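Local structure of clavulanic acid biosynthesis oligopeptide binding protein 2 (Streptomyces clavuligerus, 2WOL) at residues A324-A329 with R516-A521; M309-P314 with H320-V325; A329-L334 with Y365-D370. The protein probably binds peptides as a family 5 extracellular solute-binding protein associated with the biosynthesis of the beta-lactamase inhibitor clavulanic acid. All coordinates share one frame; numbering follows the deposited sequence.

Following strand 303-309, the chain makes a tight turn and enters helix 319-327; contact 2 closes this short loop, resting the end of the strand on the helix that comes next. The far end of the same helix supplies 324-329 to contact 1, which closes a much longer loop by reaching 516-521 at the end of helix 503-520. Contact 3 is nested inside that loop: helix 331-337, which follows directly, meets the segment 365-370 that leads toward helix 375-384. Contacts 2 and 3 are in series. Arg-323 and Tyr-365 join all three, since the Tyr-365 hydroxyl bonds both Arg-323 NE and Met-518 O.

Contact 1: residues A324-A329 with R516-A521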
loop_
_atom_site.group_PDB
_atom_site.type_symbol
_atom_site.label_atom_id
_atom_site.label_comp_id
_atom_site.label_asym_id
_atom_site.label_seq_id
_atom_site.Cartn_x
_atom_site.Cartn_y
_atom_site.Cartn_z
ATOM N N ALA A 324 -13.249 15.251 22.294
ATOM C CA ALA A 324 -14.698 15.367 22.178
ATOM C C ALA A 324 -15.183 14.700 20.898
ATOM O O ALA A 324 -16.148 13.943 20.913
ATOM C CB ALA A 324 -15.126 16.825 22.214
ATOM N N VAL A 325 -14.487 14.969 19.797
ATOM C CA VAL A 325 -14.830 14.377 18.509
ATOM C C VAL A 325 -14.716 12.846 18.554
ATOM O O VAL A 325 -15.598 12.140 18.058
ATOM C CB VAL A 325 -13.968 14.964 17.370
ATOM C CG1 VAL A 325 -14.184 14.199 16.063
ATOM C CG2 VAL A 325 -14.285 16.445 17.185
ATOM N N GLN A 326 -13.649 12.340 19.172
ATOM C CA GLN A 326 -13.461 10.893 19.282
ATOM C C GLN A 326 -14.611 10.253 20.067
ATOM O O GLN A 326 -15.180 9.260 19.627
ATOM C CB GLN A 326 -12.118 10.557 19.929
ATOM C CG GLN A 326 -10.897 11.214 19.268
ATOM C CD GLN A 326 -10.021 10.261 18.471
ATOM O OE1 GLN A 326 -10.257 9.048 18.420
ATOM N NE2 GLN A 326 -8.973 10.808 17.869
ATOM N N TYR A 327 -14.964 10.833 21.213
ATOM C CA TYR A 327 -16.047 10.293 22.040
ATOM C C TYR A 327 -17.410 10.348 21.358
ATOM O O TYR A 327 -18.241 9.462 21.566
ATOM C CB TYR A 327 -16.135 11.036 23.373
ATOM C CG TYR A 327 -15.101 10.642 24.400
ATOM C CD1 TYR A 327 -14.205 11.583 24.905
ATOM C CD2 TYR A 327 -15.032 9.337 24.887
ATOM C CE1 TYR A 327 -13.259 11.239 25.855
ATOM C CE2 TYR A 327 -14.085 8.979 25.842
ATOM C CZ TYR A 327 -13.200 9.936 26.325
ATOM O OH TYR A 327 -12.256 9.597 27.272
ATOM N N ALA A 328 -17.644 11.395 20.565
ATOM C CA ALA A 328 -18.949 11.611 19.927
ATOM C C ALA A 328 -19.104 10.916 18.575
ATOM O O ALA A 328 -20.131 11.053 17.916
ATOM C CB ALA A 328 -19.244 13.105 19.801
ATOM N N ALA A 329 -18.085 10.166 18.170
ATOM C CA ALA A 329 -18.146 9.404 16.929
ATOM C C ALA A 329 -19.097 8.224 17.090
ATOM O O ALA A 329 -18.939 7.405 17.997
ATOM C CB ALA A 329 -16.750 8.916 16.537
ATOM N N ARG A 516 0.971 7.031 22.177
ATOM C CA ARG A 516 1.186 8.477 22.253
ATOM C C ARG A 516 0.393 9.203 21.171
ATOM O O ARG A 516 -0.180 10.256 21.431
ATOM C CB ARG A 516 2.673 8.812 22.129
ATOM C CG ARG A 516 3.473 8.523 23.379
ATOM C CD ARG A 516 4.952 8.719 23.132
ATOM N NE ARG A 516 5.738 8.550 24.352
ATOM C CZ ARG A 516 6.084 9.541 25.169
ATOM N NH1 ARG A 516 5.714 10.789 24.905
ATOM N NH2 ARG A 516 6.799 9.284 26.256
ATOM N N VAL A 517 0.350 8.628 19.969
ATOM C CA VAL A 517 -0.434 9.208 18.878
ATOM C C VAL A 517 -1.914 9.297 19.255
ATOM O O VAL A 517 -2.552 10.318 19.024
ATOM C CB VAL A 517 -0.256 8.433 17.550
ATOM C CG1 VAL A 517 -1.233 8.935 16.488
ATOM C CG2 VAL A 517 1.172 8.563 17.054
ATOM N N MET A 518 -2.448 8.233 19.856
ATOM C CA MET A 518 -3.839 8.245 20.284
ATOM C C MET A 518 -4.079 9.216 21.444
ATOM O O MET A 518 -5.142 9.822 21.524
ATOM C CB MET A 518 -4.341 6.829 20.586
ATOM C CG MET A 518 -4.525 5.962 19.325
ATOM S SD MET A 518 -5.447 6.743 17.971
ATOM C CE MET A 518 -7.056 6.977 18.729
ATOM N N GLU A 519 -3.083 9.380 22.320
ATOM C CA GLU A 519 -3.160 10.409 23.367
ATOM C C GLU A 519 -3.330 11.809 22.764
ATOM O O GLU A 519 -4.087 12.631 23.286
ATOM C CB GLU A 519 -1.931 10.362 24.282
ATOM C CG GLU A 519 -1.900 9.156 25.212
ATOM C CD GLU A 519 -0.561 8.969 25.914
ATOM O OE1 GLU A 519 0.361 9.784 25.692
ATOM O OE2 GLU A 519 -0.436 7.993 26.686
ATOM N N HIS A 520 -2.635 12.072 21.656
ATOM C CA HIS A 520 -2.779 13.339 20.927
ATOM C C HIS A 520 -4.178 13.522 20.336
ATOM O O HIS A 520 -4.617 14.653 20.119
ATOM C CB HIS A 520 -1.749 13.448 19.803
ATOM C CG HIS A 520 -0.382 13.841 20.269
ATOM N ND1 HIS A 520 -0.076 15.119 20.685
ATOM C CD2 HIS A 520 0.765 13.128 20.365
ATOM C CE1 HIS A 520 1.199 15.175 21.026
ATOM N NE2 HIS A 520 1.732 13.980 20.841
ATOM N N ALA A 521 -4.852 12.403 20.055
ATOM C CA ALA A 521 -6.230 12.389 19.535
ATOM C C ALA A 521 -6.393 13.037 18.146
ATOM O O ALA A 521 -7.499 13.411 17.748
ATOM C CB ALA A 521 -7.213 12.993 20.561
#
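The C-terminal end of helix 503-520, where Ala-521 leaves helical geometry with a positive phi (64°), is met by Gln-326 from helix 319-327. The amide of Gln-326 carries the contact: its NE2 donates to Ala-521 O at 3.0 Å. The acceptor lies almost in the plane of the glutamine amide, but the donor stands well above the carbonyl plane of Ala-521, with a C=O...N angle of only 99°, so the bond misses the lone-pair directions. A second carbonyl, Leu-523 O, also accepts from NE2, and the two together fix the rotation of the buried amide. Glutamine suits the place because its bent chain can carry an N-H across to the carbonyls just past the helix end. The small CB of Ala-521 lets the amide come near, at 3.9 Å from NE2. Met-518 bends at chi2 and chi3, which brings its CE to 3.8 Å from Gln-326 OE1, a van der Waals contact on the other branch of the amide. The positive phi of Ala-521 turns the chain out of helix 503-520 toward strand 523-534; glycine is the commoner residue at such a helix C-terminus, and here alanine, the smallest residue with a side chain, takes the place.

Contact 2: residues M309-P314 with H320-V325; sequences MQPHIP and HVRRAV
Arg-322 NE donates to the backbone oxygen of His-520, and its NH1 bonds Phe-316 O, so the guanidinium ties helix 319-327 to the end of helix 503-520 and to the loop before its own helix. Held in this way, it meets Pro-311, whose CG lies 3.9 Å from Arg-322 NH1; the two side chains cross at about a right angle. Proline suits the second position of the type I turn from Gln-310 to Ile-313, where its ring matches the phi required, and Ile-313 N closes the turn on Gln-310 O at 2.9 Å. Deeper in, Met-309 reaches Val-325 tip to tip, SD lying 3.6 Å from Val-325 CB. The methionine chain runs out extended at chi2 and then folds at chi3 (-82°), turning its methyl toward the helix backbone, where Met-309 CE comes within 3.5 Å of Arg-322 O. A long, unbranched, flexible side chain can thus lie between the strand end and the helix, against the compact branched face of Val-325. Met-309 pairs through its backbone with Val-522, and Leu-448 of strand 448-453 packs on both Met-309 and Val-325, while Glu-381 of helix 375-384 packs on Ala-324 of helix 319-327.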
loop_
_atom_site.group_PDB
_atom_site.type_symbol
_atom_site.label_atom_id
_atom_site.label_comp_id
_atom_site.label_asym_id
_atom_site.label_seq_id
_atom_site.Cartn_x
_atom_site.Cartn_y
_atom_site.Cartn_z
ATOM N N MET A 309 -7.607 15.133 12.410
ATOM C CA MET A 309 -7.884 16.467 12.935
ATOM C C MET A 309 -6.608 17.304 12.976
ATOM O O MET A 309 -5.549 16.819 13.378
ATOM C CB MET A 309 -8.543 16.383 14.307
ATOM C CG MET A 309 -10.021 16.044 14.221
ATOM S SD MET A 309 -10.791 15.763 15.818
ATOM C CE MET A 309 -10.330 14.064 16.143
ATOM N N GLN A 310 -6.730 18.559 12.549
ATOM C CA GLN A 310 -5.581 19.415 12.257
ATOM C C GLN A 310 -5.396 20.509 13.308
ATOM O O GLN A 310 -6.153 21.475 13.315
ATOM C CB GLN A 310 -5.760 20.057 10.875
ATOM C CG GLN A 310 -5.504 19.139 9.678
ATOM C CD GLN A 310 -6.310 17.858 9.725
ATOM O OE1 GLN A 310 -5.773 16.798 10.039
ATOM N NE2 GLN A 310 -7.606 17.953 9.445
ATOM N N PRO A 311 -4.396 20.357 14.203
ATOM C CA PRO A 311 -4.130 21.398 15.207
ATOM C C PRO A 311 -3.874 22.801 14.643
ATOM O O PRO A 311 -4.078 23.788 15.356
ATOM C CB PRO A 311 -2.889 20.870 15.932
ATOM C CG PRO A 311 -3.016 19.387 15.805
ATOM C CD PRO A 311 -3.495 19.204 14.389
ATOM N N HIS A 312 -3.447 22.886 13.385
ATOM C CA HIS A 312 -3.237 24.179 12.725
ATOM C C HIS A 312 -4.539 24.894 12.338
ATOM O O HIS A 312 -4.516 26.046 11.878
ATOM C CB HIS A 312 -2.281 24.058 11.528
ATOM C CG HIS A 312 -2.492 22.836 10.684
ATOM N ND1 HIS A 312 -2.079 21.579 11.075
ATOM C CD2 HIS A 312 -3.036 22.689 9.453
ATOM C CE1 HIS A 312 -2.373 20.708 10.124
ATOM N NE2 HIS A 312 -2.955 21.355 9.131
ATOM N N ILE A 313 -5.666 24.216 12.540
ATOM C CA ILE A 313 -6.984 24.787 12.278
ATOM C C ILE A 313 -7.762 24.886 13.594
ATOM O O ILE A 313 -8.338 23.897 14.042
ATOM C CB ILE A 313 -7.795 23.933 11.251
ATOM C CG1 ILE A 313 -6.964 23.581 10.003
ATOM C CG2 ILE A 313 -9.126 24.612 10.898
ATOM C CD1 ILE A 313 -6.468 24.776 9.186
ATOM N N PRO A 314 -7.763 26.070 14.236
ATOM C CA PRO A 314 -8.569 26.235 15.449
ATOM C C PRO A 314 -10.034 25.862 15.207
ATOM O O PRO A 314 -10.547 26.098 14.115
ATOM C CB PRO A 314 -8.432 27.732 15.750
ATOM C CG PRO A 314 -7.104 28.096 15.181
ATOM C CD PRO A 314 -7.006 27.295 13.912
ATOM N N HIS A 320 -8.744 18.733 23.850
ATOM C CA HIS A 320 -10.073 18.389 24.352
ATOM C C HIS A 320 -11.158 18.497 23.296
ATOM O O HIS A 320 -12.121 17.727 23.316
ATOM C CB HIS A 320 -10.383 19.182 25.616
ATOM C CG HIS A 320 -9.474 18.834 26.744
ATOM N ND1 HIS A 320 -8.474 19.671 27.190
ATOM C CD2 HIS A 320 -9.371 17.700 27.475
ATOM C CE1 HIS A 320 -7.812 19.075 28.166
ATOM N NE2 HIS A 320 -8.334 17.877 28.356
ATOM N N VAL A 321 -10.984 19.430 22.364
ATOM C CA VAL A 321 -11.817 19.463 21.164
ATOM C C VAL A 321 -11.658 18.140 20.411
ATOM O O VAL A 321 -12.645 17.529 19.999
ATOM C CB VAL A 321 -11.451 20.656 20.257
ATOM C CG1 VAL A 321 -11.996 20.467 18.846
ATOM C CG2 VAL A 321 -11.964 21.955 20.868
ATOM N N ARG A 322 -10.414 17.686 20.271
ATOM C CA ARG A 322 -10.135 16.479 19.495
ATOM C C ARG A 322 -10.697 15.239 20.180
ATOM O O ARG A 322 -11.259 14.369 19.523
ATOM C CB ARG A 322 -8.637 16.340 19.222
ATOM C CG ARG A 322 -8.045 17.555 18.504
ATOM C CD ARG A 322 -6.669 17.275 17.918
ATOM N NE ARG A 322 -5.663 16.928 18.922
ATOM C CZ ARG A 322 -4.852 17.803 19.519
ATOM N NH1 ARG A 322 -4.929 19.102 19.239
ATOM N NH2 ARG A 322 -3.966 17.373 20.405
ATOM N N ARG A 323 -10.560 15.176 21.502
ATOM C CA ARG A 323 -11.120 14.062 22.272
ATOM C C ARG A 323 -12.646 14.063 22.260
ATOM O O ARG A 323 -13.264 13.000 22.212
ATOM C CB ARG A 323 -10.574 14.054 23.705
ATOM C CG ARG A 323 -9.092 13.711 23.749
ATOM C CD ARG A 323 -8.521 13.731 25.149
ATOM N NE ARG A 323 -7.112 13.350 25.112
ATOM C CZ ARG A 323 -6.227 13.610 26.073
ATOM N NH1 ARG A 323 -6.588 14.247 27.185
ATOM N NH2 ARG A 323 -4.969 13.224 25.919
ATOM N N ALA A 324 -13.249 15.251 22.294
ATOM C CA ALA A 324 -14.698 15.367 22.178
ATOM C C ALA A 324 -15.183 14.700 20.898
ATOM O O ALA A 324 -16.148 13.943 20.913
ATOM C CB ALA A 324 -15.126 16.825 22.214
ATOM N N VAL A 325 -14.487 14.969 19.797
ATOM C CA VAL A 325 -14.830 14.377 18.509
ATOM C C VAL A 325 -14.716 12.846 18.554
ATOM O O VAL A 325 -15.598 12.140 18.058
ATOM C CB VAL A 325 -13.968 14.964 17.370
ATOM C CG1 VAL A 325 -14.184 14.199 16.063
ATOM C CG2 VAL A 325 -14.285 16.445 17.185
#

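Contact 3: residues A329-L334 with Y365-D370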
loop_
_atom_site.group_PDB
_atom_site.type_symbol
_atom_site.label_atom_id
_atom_site.label_comp_id
_atom_site.label_asym_id
_atom_site.label_seq_id
_atom_site.Cartn_x
_atom_site.Cartn_y
_atom_site.Cartn_z
ATOM N N ALA A 329 -18.085 10.166 18.170
ATOM C CA ALA A 329 -18.146 9.404 16.929
ATOM C C ALA A 329 -19.097 8.224 17.090
ATOM O O ALA A 329 -18.939 7.405 17.997
ATOM C CB ALA A 329 -16.750 8.916 16.537
ATOM N N ASP A 330 -20.104 8.157 16.224
ATOM C CA ASP A 330 -20.985 6.995 16.184
ATOM C C ASP A 330 -20.330 5.976 15.262
ATOM O O ASP A 330 -20.484 6.043 14.044
ATOM C CB ASP A 330 -22.380 7.392 15.685
ATOM C CG ASP A 330 -23.372 6.231 15.695
ATOM O OD1 ASP A 330 -22.944 5.060 15.668
ATOM O OD2 ASP A 330 -24.590 6.503 15.722
ATOM N N LYS A 331 -19.587 5.043 15.854
ATOM C CA LYS A 331 -18.770 4.099 15.086
ATOM C C LYS A 331 -19.612 3.170 14.215
ATOM O O LYS A 331 -19.166 2.725 13.157
ATOM C CB LYS A 331 -17.872 3.272 16.013
ATOM C CG LYS A 331 -16.888 4.065 16.902
ATOM C CD LYS A 331 -15.869 4.915 16.122
ATOM C CE LYS A 331 -14.951 4.082 15.226
ATOM N NZ LYS A 331 -14.031 3.171 15.975
ATOM N N ILE A 332 -20.824 2.881 14.677
ATOM C CA ILE A 332 -21.759 2.029 13.945
ATOM C C ILE A 332 -22.267 2.759 12.705
ATOM O O ILE A 332 -22.228 2.213 11.596
ATOM C CB ILE A 332 -22.937 1.574 14.849
ATOM C CG1 ILE A 332 -22.421 0.817 16.087
ATOM C CG2 ILE A 332 -23.955 0.741 14.058
ATOM C CD1 ILE A 332 -21.560 -0.420 15.783
ATOM N N LEU A 333 -22.712 4.002 12.893
ATOM C CA LEU A 333 -23.161 4.856 11.790
ATOM C C LEU A 333 -22.044 5.079 10.770
ATOM O O LEU A 333 -22.276 5.056 9.556
ATOM C CB LEU A 333 -23.651 6.207 12.329
ATOM C CG LEU A 333 -24.312 7.202 11.369
ATOM C CD1 LEU A 333 -25.700 6.710 10.957
ATOM C CD2 LEU A 333 -24.390 8.596 11.988
ATOM N N LEU A 334 -20.831 5.289 11.273
ATOM C CA LEU A 334 -19.672 5.540 10.423
ATOM C C LEU A 334 -19.298 4.302 9.611
ATOM O O LEU A 334 -18.945 4.408 8.436
ATOM C CB LEU A 334 -18.488 6.051 11.253
ATOM C CG LEU A 334 -18.650 7.502 11.726
ATOM C CD1 LEU A 334 -17.861 7.770 12.997
ATOM C CD2 LEU A 334 -18.244 8.468 10.625
ATOM N N TYR A 365 -10.607 6.295 23.894
ATOM C CA TYR A 365 -11.863 7.046 23.884
ATOM C C TYR A 365 -13.062 6.155 23.548
ATOM O O TYR A 365 -13.626 6.256 22.459
ATOM C CB TYR A 365 -11.758 8.243 22.924
ATOM C CG TYR A 365 -10.430 8.948 23.051
ATOM C CD1 TYR A 365 -9.484 8.892 22.025
ATOM C CD2 TYR A 365 -10.100 9.629 24.222
ATOM C CE1 TYR A 365 -8.248 9.527 22.151
ATOM C CE2 TYR A 365 -8.873 10.253 24.361
ATOM C CZ TYR A 365 -7.950 10.201 23.326
ATOM O OH TYR A 365 -6.739 10.838 23.489
ATOM N N PRO A 366 -13.465 5.282 24.491
ATOM C CA PRO A 366 -14.562 4.361 24.184
ATOM C C PRO A 366 -15.864 5.094 23.883
ATOM O O PRO A 366 -16.132 6.156 24.456
ATOM C CB PRO A 366 -14.719 3.547 25.471
ATOM C CG PRO A 366 -13.457 3.723 26.216
ATOM C CD PRO A 366 -12.952 5.087 25.857
ATOM N N THR A 367 -16.665 4.513 22.997
ATOM C CA THR A 367 -17.892 5.150 22.527
ATOM C C THR A 367 -19.168 4.540 23.127
ATOM O O THR A 367 -20.221 4.531 22.487
ATOM C CB THR A 367 -17.972 5.133 20.987
ATOM O OG1 THR A 367 -17.864 3.785 20.517
ATOM C CG2 THR A 367 -16.850 5.971 20.377
ATOM N N GLY A 368 -19.072 4.044 24.356
ATOM C CA GLY A 368 -20.247 3.531 25.066
ATOM C C GLY A 368 -20.570 2.076 24.771
ATOM O O GLY A 368 -19.961 1.463 23.892
ATOM N N PRO A 369 -21.550 1.508 25.502
ATOM C CA PRO A 369 -21.859 0.078 25.388
ATOM C C PRO A 369 -22.408 -0.365 24.027
ATOM O O PRO A 369 -22.312 -1.545 23.690
ATOM C CB PRO A 369 -22.904 -0.148 26.488
ATOM C CG PRO A 369 -23.516 1.189 26.710
ATOM C CD PRO A 369 -22.413 2.185 26.488
ATOM N N ASP A 370 -22.971 0.563 23.259
ATOM C CA ASP A 370 -23.498 0.243 21.933
ATOM C C ASP A 370 -22.603 0.754 20.796
ATOM O O ASP A 370 -22.948 0.626 19.617
ATOM C CB ASP A 370 -24.944 0.749 21.778
ATOM C CG ASP A 370 -25.055 2.270 21.818
ATOM O OD1 ASP A 370 -24.038 2.966 22.050
ATOM O OD2 ASP A 370 -26.182 2.774 21.611
#
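Next to the place where Thr-367 touches Ala-329 and Lys-331, the flat group is the carboxylate of Asp-330, the N-cap of helix 331-337. Above its plane stands Leu-333 N, which donates to Asp-330 OD1 at 3.0 Å in a nearly straight bond (176°); Ile-332 N adds a weak bond to the same oxygen, and OD2 forms a salt bridge with Arg-372. With CG opposite the backbone N (chi1 -177°), the carboxylate is placed to accept from amides of the first helical turn, a role for which the short side chain of aspartate is well suited. The other flat group, the ring of Tyr-365, packs edge-to-face with Tyr-327.

Across the contact, Thr-367 does most of the touching. Its methyl CG2 lies 3.5 Å from Ala-329 O, while OG1 comes to 3.8 Å from Lys-331 CG. The lysine chain crosses the threonine at about a right angle and curls at every torsion, so that its methylenes offer an apolar surface while NZ bonds Thr-348 O. A beta-branched residue suits this spot because OG1 and CG2 both bear on Lys-331 CG, and CG2 reaches Ala-329 O as well. Gly-368 follows with a positive phi, where the absence of CB avoids a clash with the preceding carbonyl. Farther along, Asp-370 OD1 accepts from Arg-372 N, so the residue that pairs with the N-cap carboxylate is itself held by this segment. Ile-332 covers the end of the segment, its CG1 standing 3.6 Å from Asp-370 O.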